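Local coordinates for alpha-toxin (Clostridium novyi, PDB 2VK9), which is a large clostridial toxin, here represented by its catalytic domain, which belongs to the GT-A glycosyltransferase clan, at residues A[130-136]-A[234-240]; A[6-10]-A[23-27]; A[446-452]-A[494-498]. The contacts are given in a common frame with arbitrary orientation. Residues are numbered along the deposited sequence.

Interaction 1: A[130-136]-A[234-240]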
loop_
_atom_site.group_PDB
_atom_site.type_symbol
_atom_site.label_atom_id
_atom_site.label_comp_id
_atom_site.label_asym_id
_atom_site.label_seq_id
_atom_site.Cartn_x
_atom_site.Cartn_y
_atom_site.Cartn_z
ATOM N N ARG A 130 10.380 6.886 -14.557
ATOM C CA ARG A 130 10.307 8.164 -13.872
ATOM C C ARG A 130 10.410 7.959 -12.385
ATOM O O ARG A 130 9.998 6.935 -11.852
ATOM C CB ARG A 130 8.999 8.884 -14.177
ATOM C CG ARG A 130 8.844 9.469 -15.567
ATOM C CD ARG A 130 7.403 9.936 -15.717
ATOM N NE ARG A 130 6.989 10.197 -17.091
ATOM C CZ ARG A 130 6.558 9.274 -17.952
ATOM N NH1 ARG A 130 6.479 7.994 -17.608
ATOM N NH2 ARG A 130 6.203 9.637 -19.172
ATOM N N LEU A 131 10.974 8.960 -11.725
ATOM C CA LEU A 131 11.094 8.996 -10.287
ATOM C C LEU A 131 10.427 10.282 -9.834
ATOM O O LEU A 131 10.817 11.375 -10.223
ATOM C CB LEU A 131 12.567 8.944 -9.895
ATOM C CG LEU A 131 13.050 9.083 -8.448
ATOM C CD1 LEU A 131 12.213 8.261 -7.507
ATOM C CD2 LEU A 131 14.455 8.559 -8.425
ATOM N N PHE A 132 9.385 10.142 -9.033
ATOM C CA PHE A 132 8.565 11.274 -8.690
ATOM C C PHE A 132 8.944 11.770 -7.327
ATOM O O PHE A 132 9.181 10.982 -6.425
ATOM C CB PHE A 132 7.094 10.879 -8.732
ATOM C CG PHE A 132 6.570 10.693 -10.124
ATOM C CD1 PHE A 132 6.547 9.434 -10.709
ATOM C CD2 PHE A 132 6.117 11.781 -10.859
ATOM C CE1 PHE A 132 6.068 9.263 -12.010
ATOM C CE2 PHE A 132 5.638 11.617 -12.159
ATOM C CZ PHE A 132 5.612 10.361 -12.734
ATOM N N TYR A 133 9.029 13.085 -7.189
ATOM C CA TYR A 133 9.278 13.692 -5.901
ATOM C C TYR A 133 8.529 15.012 -5.782
ATOM O O TYR A 133 7.978 15.516 -6.762
ATOM C CB TYR A 133 10.771 13.887 -5.696
ATOM C CG TYR A 133 11.357 15.149 -6.290
ATOM C CD1 TYR A 133 11.402 15.345 -7.669
ATOM C CD2 TYR A 133 11.906 16.133 -5.464
ATOM C CE1 TYR A 133 11.965 16.484 -8.212
ATOM C CE2 TYR A 133 12.477 17.282 -5.990
ATOM C CZ TYR A 133 12.504 17.454 -7.371
ATOM O OH TYR A 133 13.065 18.599 -7.907
ATOM N N ASP A 134 8.498 15.557 -4.576
ATOM C CA ASP A 134 7.793 16.789 -4.326
ATOM C C ASP A 134 8.790 17.872 -3.914
ATOM O O ASP A 134 9.194 17.980 -2.737
ATOM C CB ASP A 134 6.720 16.575 -3.265
ATOM C CG ASP A 134 5.836 17.779 -3.082
ATOM O OD1 ASP A 134 6.251 18.902 -3.431
ATOM O OD2 ASP A 134 4.710 17.607 -2.581
ATOM N N LYS A 135 9.172 18.665 -4.912
ATOM C CA LYS A 135 10.143 19.743 -4.777
ATOM C C LYS A 135 9.741 20.700 -3.668
ATOM O O LYS A 135 10.591 21.255 -2.969
ATOM C CB LYS A 135 10.240 20.500 -6.102
ATOM C CG LYS A 135 11.295 21.565 -6.153
ATOM C CD LYS A 135 11.157 22.400 -7.402
ATOM C CE LYS A 135 12.452 23.153 -7.668
ATOM N NZ LYS A 135 12.236 24.422 -8.421
ATOM N N ASN A 136 8.437 20.878 -3.503
ATOM C CA ASN A 136 7.928 21.852 -2.554
ATOM C C ASN A 136 7.891 21.356 -1.123
ATOM O O ASN A 136 7.688 22.148 -0.196
ATOM C CB ASN A 136 6.555 22.359 -2.983
ATOM C CG ASN A 136 6.634 23.394 -4.092
ATOM O OD1 ASN A 136 5.615 23.916 -4.516
ATOM N ND2 ASN A 136 7.842 23.705 -4.555
ATOM N N ILE A 234 19.474 13.183 -10.597
ATOM C CA ILE A 234 18.984 11.863 -11.021
ATOM C C ILE A 234 17.866 12.002 -12.045
ATOM O O ILE A 234 17.420 11.021 -12.628
ATOM C CB ILE A 234 18.507 10.996 -9.833
ATOM C CG1 ILE A 234 17.424 11.730 -9.042
ATOM C CG2 ILE A 234 19.664 10.657 -8.942
ATOM C CD1 ILE A 234 16.991 11.029 -7.790
ATOM N N GLY A 235 17.430 13.239 -12.257
ATOM C CA GLY A 235 16.433 13.558 -13.267
ATOM C C GLY A 235 15.058 13.195 -12.780
ATOM O O GLY A 235 14.258 12.658 -13.528
ATOM N N ALA A 236 14.799 13.473 -11.507
ATOM C CA ALA A 236 13.497 13.226 -10.915
ATOM C C ALA A 236 12.485 14.203 -11.478
ATOM O O ALA A 236 12.832 15.329 -11.826
ATOM C CB ALA A 236 13.570 13.360 -9.428
ATOM N N THR A 237 11.238 13.767 -11.585
ATOM C CA THR A 237 10.195 14.656 -12.042
ATOM C C THR A 237 9.456 15.206 -10.829
ATOM O O THR A 237 9.137 14.471 -9.896
ATOM C CB THR A 237 9.240 13.979 -13.081
ATOM O OG1 THR A 237 8.424 13.010 -12.437
ATOM C CG2 THR A 237 10.024 13.255 -14.168
ATOM N N ASP A 238 9.218 16.509 -10.834
ATOM C CA ASP A 238 8.505 17.173 -9.755
ATOM C C ASP A 238 7.003 17.028 -9.974
ATOM O O ASP A 238 6.518 17.245 -11.085
ATOM C CB ASP A 238 8.894 18.646 -9.747
ATOM C CG ASP A 238 8.193 19.446 -8.664
ATOM O OD1 ASP A 238 7.719 18.863 -7.661
ATOM O OD2 ASP A 238 8.144 20.689 -8.823
ATOM N N ILE A 239 6.273 16.662 -8.920
ATOM C CA ILE A 239 4.825 16.427 -9.024
ATOM C C ILE A 239 3.997 17.716 -9.061
ATOM O O ILE A 239 2.927 17.743 -9.661
ATOM C CB ILE A 239 4.293 15.429 -7.955
ATOM C CG1 ILE A 239 4.536 15.923 -6.526
ATOM C CG2 ILE A 239 4.938 14.074 -8.126
ATOM C CD1 ILE A 239 3.325 16.473 -5.847
ATOM N N ASN A 240 4.504 18.778 -8.434
ATOM C CA ASN A 240 3.850 20.096 -8.437
ATOM C C ASN A 240 3.611 20.657 -9.833
ATOM O O ASN A 240 2.774 21.536 -10.033
ATOM C CB ASN A 240 4.700 21.109 -7.672
ATOM C CG ASN A 240 4.874 20.745 -6.228
ATOM O OD1 ASN A 240 5.874 20.148 -5.857
ATOM N ND2 ASN A 240 3.898 21.090 -5.398
HETATM O O HOH W 1 11.987 10.978 -13.489
#
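Apolar side chains meet on both faces of this strand pair. On one, Leu-131 CD2 comes within 3.6 Å of Ile-234 CD1, and Ala-236 CB lies 3.4 Å from Tyr-133 CD1; Met-231 of helix 217-234 touches Tyr-133 and Ala-236 as well. On the other, Phe-132 CD2 packs at 3.8 Å against Ile-239 CG2 and its ring also meets that of Tyr-278. Between these layers the backbones run parallel, with Phe-132 opposite Thr-237 and Tyr-133 opposite Asp-238. Thr-237 bonds on both sides of Phe-132: Thr-237 N donates to Leu-131 O (2.8 Å) and Thr-237 O accepts from Tyr-133 N (3.0 Å). One step on, Ile-239 N donates to Tyr-133 O at 3.0 Å. Strand 237-238 is an outermost strand, next to 128-133, in the mixed sheet of the GT-A fold, entered through a Schellman motif at Gly-235 that ends helix 217-234. A water links Leu-131 N (2.9 Å) to Gly-235 O (2.8 Å). At the polar end, Lys-135 N donates to Asp-238 OD1 at 3.1 Å. Asp-134 OD1 accepts from Asn-136 N (2.9 Å) in an Asx turn, while Asp-134 OD2 bonds Tyr-253 and the Tyr-133 hydroxyl pairs with Asn-228.

Interaction 2: A[6-10]-A[23-27]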
loop_
_atom_site.group_PDB
_atom_site.type_symbol
_atom_site.label_atom_id
_atom_site.label_comp_id
_atom_site.label_asym_id
_atom_site.label_seq_id
_atom_site.Cartn_x
_atom_site.Cartn_y
_atom_site.Cartn_z
ATOM N N GLU A 6 -30.420 -22.193 -18.507
ATOM C CA GLU A 6 -31.619 -21.778 -17.747
ATOM C C GLU A 6 -32.468 -22.950 -17.264
ATOM O O GLU A 6 -32.980 -22.930 -16.151
ATOM C CB GLU A 6 -32.505 -20.818 -18.554
ATOM C CG GLU A 6 -33.678 -20.238 -17.747
ATOM C CD GLU A 6 -34.874 -19.808 -18.591
ATOM O OE1 GLU A 6 -34.935 -20.135 -19.792
ATOM O OE2 GLU A 6 -35.780 -19.143 -18.045
ATOM N N GLN A 7 -32.633 -23.956 -18.116
ATOM C CA GLN A 7 -33.327 -25.185 -17.748
ATOM C C GLN A 7 -32.525 -25.924 -16.676
ATOM O O GLN A 7 -33.073 -26.415 -15.691
ATOM C CB GLN A 7 -33.480 -26.084 -18.976
ATOM C CG GLN A 7 -33.707 -25.343 -20.292
ATOM C CD GLN A 7 -35.135 -24.820 -20.434
ATOM O OE1 GLN A 7 -36.105 -25.598 -20.390
ATOM N NE2 GLN A 7 -35.271 -23.496 -20.617
ATOM N N LEU A 8 -31.248 -25.948 -16.916
ATOM C CA LEU A 8 -30.296 -26.581 -16.011
ATOM C C LEU A 8 -30.362 -25.963 -14.618
ATOM O O LEU A 8 -30.175 -26.623 -13.681
ATOM C CB LEU A 8 -28.874 -26.471 -16.568
ATOM C CG LEU A 8 -27.766 -27.111 -15.728
ATOM C CD1 LEU A 8 -27.976 -28.614 -15.619
ATOM C CD2 LEU A 8 -26.396 -26.797 -16.312
ATOM N N MET A 9 -30.590 -24.695 -14.638
ATOM C CA MET A 9 -30.706 -23.908 -13.413
ATOM C C MET A 9 -31.866 -24.358 -12.507
ATOM O O MET A 9 -31.967 -23.917 -11.364
ATOM C CB MET A 9 -30.827 -22.429 -13.763
ATOM C CG MET A 9 -31.491 -21.593 -12.703
ATOM S SD MET A 9 -30.353 -21.189 -11.393
ATOM C CE MET A 9 -29.937 -19.537 -11.924
ATOM N N LYS A 10 -32.731 -25.237 -13.007
ATOM C CA LYS A 10 -33.699 -25.925 -12.140
ATOM C C LYS A 10 -33.052 -27.111 -11.379
ATOM O O LYS A 10 -33.357 -28.293 -11.581
ATOM C CB LYS A 10 -34.968 -26.280 -12.905
ATOM C CG LYS A 10 -35.824 -25.042 -13.238
ATOM C CD LYS A 10 -35.228 -24.161 -14.351
ATOM C CE LYS A 10 -36.130 -22.978 -14.722
ATOM N NZ LYS A 10 -37.284 -23.316 -15.596
ATOM N N TYR A 23 -37.409 -14.445 -8.868
ATOM C CA TYR A 23 -36.750 -15.668 -9.328
ATOM C C TYR A 23 -36.762 -15.705 -10.847
ATOM O O TYR A 23 -35.746 -16.017 -11.464
ATOM C CB TYR A 23 -37.437 -16.906 -8.737
ATOM C CG TYR A 23 -36.888 -18.270 -9.164
ATOM C CD1 TYR A 23 -35.520 -18.482 -9.361
ATOM C CD2 TYR A 23 -37.750 -19.361 -9.334
ATOM C CE1 TYR A 23 -35.035 -19.732 -9.738
ATOM C CE2 TYR A 23 -37.270 -20.613 -9.705
ATOM C CZ TYR A 23 -35.913 -20.789 -9.900
ATOM O OH TYR A 23 -35.436 -22.023 -10.263
ATOM N N ASN A 24 -37.903 -15.377 -11.451
ATOM C CA ASN A 24 -37.978 -15.257 -12.914
ATOM C C ASN A 24 -37.000 -14.224 -13.496
ATOM O O ASN A 24 -36.428 -14.439 -14.577
ATOM C CB ASN A 24 -39.407 -14.956 -13.375
ATOM C CG ASN A 24 -40.323 -16.167 -13.297
ATOM O OD1 ASN A 24 -39.935 -17.304 -13.615
ATOM N ND2 ASN A 24 -41.556 -15.926 -12.884
ATOM N N LEU A 25 -36.815 -13.110 -12.778
ATOM C CA LEU A 25 -35.842 -12.091 -13.170
ATOM C C LEU A 25 -34.442 -12.684 -13.374
ATOM O O LEU A 25 -33.798 -12.405 -14.389
ATOM C CB LEU A 25 -35.800 -10.934 -12.164
ATOM C CG LEU A 25 -36.943 -9.913 -12.189
ATOM C CD1 LEU A 25 -36.614 -8.725 -11.303
ATOM C CD2 LEU A 25 -37.257 -9.442 -13.590
ATOM N N ILE A 26 -34.000 -13.502 -12.414
ATOM C CA ILE A 26 -32.732 -14.224 -12.494
ATOM C C ILE A 26 -32.744 -15.137 -13.702
ATOM O O ILE A 26 -31.786 -15.166 -14.467
ATOM C CB ILE A 26 -32.498 -15.103 -11.250
ATOM C CG1 ILE A 26 -32.318 -14.244 -10.006
ATOM C CG2 ILE A 26 -31.302 -16.036 -11.449
ATOM C CD1 ILE A 26 -32.654 -14.974 -8.725
ATOM N N LEU A 27 -33.842 -15.879 -13.854
ATOM C CA LEU A 27 -34.002 -16.856 -14.926
ATOM C C LEU A 27 -33.973 -16.203 -16.291
ATOM O O LEU A 27 -33.542 -16.823 -17.251
ATOM C CB LEU A 27 -35.310 -17.623 -14.745
ATOM C CG LEU A 27 -35.321 -19.091 -14.251
ATOM C CD1 LEU A 27 -34.117 -19.501 -13.411
ATOM C CD2 LEU A 27 -36.605 -19.335 -13.475
#
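Apolar packing carries this contact. Met-9 reaches from the N-terminal loop to helix 21-35, where its CG lies 3.4 Å from Leu-27 CD1 and its CE 3.8 Å from Ile-26 CG2. Leu-27 is also met by the aliphatic part of Lys-10, with Lys-10 CE 3.9 Å from Leu-27 CD2. Tyr-23 adds looser contacts through its OH, 4.1 Å from Met-9 O and 4.3 Å from Lys-10 CG. Beyond the pair, Tyr-23 and Ile-26 also touch Tyr-59 of helix 42-62, so the methionine joins the packing within the N-terminal helical domain.

Among polar atoms the closest approach is between two acceptors, Glu-6 OE2 and Leu-27 O at 3.3 Å, and no hydrogen bond crosses. The bonds present are internal: Lys-10 N to Gln-7 O (3.0 Å) closes a type I turn, and Leu-27 N to Tyr-23 O (3.1 Å) belongs to the helix. The loop is therefore held against this helix segment by side-chain packing, without direct hydrogen bonding between the two.

Interaction 3: A[446-452]-A[494-498]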
loop_
_atom_site.group_PDB
_atom_site.type_symbol
_atom_site.label_atom_id
_atom_site.label_comp_id
_atom_site.label_asym_id
_atom_site.label_seq_id
_atom_site.Cartn_x
_atom_site.Cartn_y
_atom_site.Cartn_z
ATOM N N SER A 446 -19.243 -6.619 8.934
ATOM C CA SER A 446 -18.470 -7.864 9.013
ATOM C C SER A 446 -17.303 -7.720 9.984
ATOM O O SER A 446 -16.959 -6.609 10.387
ATOM C CB SER A 446 -17.945 -8.257 7.633
ATOM O OG SER A 446 -16.909 -7.383 7.214
ATOM N N MET A 447 -16.691 -8.842 10.349
ATOM C CA MET A 447 -15.500 -8.825 11.193
ATOM C C MET A 447 -14.537 -7.706 10.763
ATOM O O MET A 447 -13.942 -7.023 11.604
ATOM C CB MET A 447 -14.800 -10.191 11.148
ATOM C CG MET A 447 -13.679 -10.376 12.182
ATOM S SD MET A 447 -14.271 -10.507 13.896
ATOM C CE MET A 447 -14.834 -12.227 13.942
ATOM N N ASP A 448 -14.421 -7.515 9.449
ATOM C CA ASP A 448 -13.500 -6.538 8.869
ATOM C C ASP A 448 -14.009 -5.093 8.920
ATOM O O ASP A 448 -13.268 -4.189 9.313
ATOM C CB ASP A 448 -13.131 -6.945 7.441
ATOM C CG ASP A 448 -12.185 -8.135 7.401
ATOM O OD1 ASP A 448 -11.298 -8.231 8.281
ATOM O OD2 ASP A 448 -12.318 -8.973 6.483
ATOM N N GLY A 449 -15.264 -4.883 8.524
ATOM C CA GLY A 449 -15.896 -3.571 8.620
ATOM C C GLY A 449 -15.760 -2.994 10.017
ATOM O O GLY A 449 -15.497 -1.797 10.185
ATOM N N SER A 450 -15.927 -3.857 11.019
ATOM C CA SER A 450 -15.788 -3.475 12.422
ATOM C C SER A 450 -14.339 -3.130 12.746
ATOM O O SER A 450 -14.071 -2.065 13.297
ATOM C CB SER A 450 -16.302 -4.590 13.339
ATOM O OG SER A 450 -16.881 -4.058 14.528
ATOM N N SER A 451 -13.411 -4.016 12.384
ATOM C CA SER A 451 -11.977 -3.760 12.552
ATOM C C SER A 451 -11.530 -2.400 12.020
ATOM O O SER A 451 -10.642 -1.759 12.593
ATOM C CB SER A 451 -11.157 -4.841 11.869
ATOM O OG SER A 451 -10.794 -5.840 12.806
ATOM N N PHE A 452 -12.145 -1.974 10.919
ATOM C CA PHE A 452 -11.825 -0.698 10.314
ATOM C C PHE A 452 -12.203 0.474 11.218
ATOM O O PHE A 452 -11.345 1.290 11.550
ATOM C CB PHE A 452 -12.488 -0.553 8.946
ATOM C CG PHE A 452 -12.394 0.831 8.381
ATOM C CD1 PHE A 452 -11.220 1.267 7.776
ATOM C CD2 PHE A 452 -13.472 1.708 8.473
ATOM C CE1 PHE A 452 -11.123 2.548 7.254
ATOM C CE2 PHE A 452 -13.389 2.994 7.959
ATOM C CZ PHE A 452 -12.210 3.417 7.344
ATOM N N THR A 494 -16.497 -2.404 -0.138
ATOM C CA THR A 494 -16.486 -3.385 0.934
ATOM C C THR A 494 -15.248 -3.211 1.796
ATOM O O THR A 494 -14.226 -2.716 1.326
ATOM C CB THR A 494 -16.546 -4.837 0.423
ATOM O OG1 THR A 494 -16.424 -5.727 1.538
ATOM C CG2 THR A 494 -15.420 -5.133 -0.550
ATOM N N PHE A 495 -15.341 -3.617 3.055
ATOM C CA PHE A 495 -14.160 -3.690 3.906
ATOM C C PHE A 495 -13.667 -5.126 3.950
ATOM O O PHE A 495 -12.731 -5.447 4.676
ATOM C CB PHE A 495 -14.454 -3.175 5.320
ATOM C CG PHE A 495 -14.869 -1.733 5.365
ATOM C CD1 PHE A 495 -16.212 -1.382 5.345
ATOM C CD2 PHE A 495 -13.917 -0.725 5.420
ATOM C CE1 PHE A 495 -16.603 -0.046 5.375
ATOM C CE2 PHE A 495 -14.299 0.610 5.447
ATOM C CZ PHE A 495 -15.650 0.950 5.430
ATOM N N ASP A 496 -14.293 -5.991 3.161
ATOM C CA ASP A 496 -13.939 -7.402 3.188
ATOM C C ASP A 496 -12.697 -7.718 2.381
ATOM O O ASP A 496 -12.302 -6.966 1.496
ATOM C CB ASP A 496 -15.113 -8.283 2.758
ATOM C CG ASP A 496 -16.181 -8.381 3.830
ATOM O OD1 ASP A 496 -15.830 -8.623 5.012
ATOM O OD2 ASP A 496 -17.370 -8.212 3.489
ATOM N N MET A 497 -12.082 -8.844 2.711
ATOM C CA MET A 497 -10.857 -9.272 2.066
ATOM C C MET A 497 -11.020 -10.633 1.415
ATOM O O MET A 497 -11.976 -11.356 1.689
ATOM C CB MET A 497 -9.710 -9.264 3.066
ATOM C CG MET A 497 -9.106 -7.894 3.194
ATOM S SD MET A 497 -8.390 -7.545 4.804
ATOM C CE MET A 497 -9.673 -6.505 5.526
ATOM N N LEU A 498 -10.069 -10.980 0.562
ATOM C CA LEU A 498 -10.206 -12.116 -0.334
ATOM C C LEU A 498 -9.405 -13.288 0.212
ATOM O O LEU A 498 -8.405 -13.085 0.900
ATOM C CB LEU A 498 -9.650 -11.685 -1.687
ATOM C CG LEU A 498 -10.243 -12.188 -2.990
ATOM C CD1 LEU A 498 -11.672 -11.712 -3.170
ATOM C CD2 LEU A 498 -9.359 -11.652 -4.088
#
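Thr-494 opens the loop with an ST turn: its OG1 accepts from Asp-496 N at 2.7 Å, while its carbonyl accepts a hydrogen bond from Gln-404 of helix 396-422. Next comes Phe-495, which gives this segment its largest buried area. Its ring forms an offset stack with that of Phe-452, the centroids 4.6 Å apart and the planes at 30°, with Phe-495 CE2 over one face of the Phe-452 ring. Gly-449 CA sits 3.6 Å from Phe-495 CB. The carbonyl Phe-495 O meets Asp-448 CB at 3.2 Å. Asn-407 and Arg-408 of helix 396-422 touch Phe-495 as well, so the aromatic pair lies between helices 396-422 and 447-453.

Asp-496 then turns to the start of helix 447-453. Its OD1 accepts a 2.7 Å hydrogen bond from OG of Ser-446, the N-cap residue. The same Ser-446 OG accepts from Gly-449 N at 3.3 Å and, weakly, from Asp-448 N, also at 3.3 Å. Asp-448 OD2 and Asp-496 OD1 are 3.8 Å apart, a repulsive approach of like charges beside the serine. Met-497 closes the contact, laying its CE 3.5 Å from Asp-448 CG. The capping hydroxyl thus serves two roles, satisfying the helix start and tying it to the loop, while an aromatic stack joins the loop to the other end of segment 446-452.

In the fold
The three contacts follow one another along the chain and none touches another. Interaction 2 comes first, in the N-terminal helical region, its centre 41 Å from that of the chain. Interaction 1 lies across the molecule, 56 Å away between centres and about 45 Å between nearest atoms, where it builds a margin of the central sheet in the GT-A domain. Interaction 3 shares interaction 2's side of the chain centre, their centres 32 Å apart and nearest atoms about 21 Å; it joins helical and loop parts rather than strands. Interactions 1 and 3 are 36 Å apart between centres, with about 24 Å between nearest atoms.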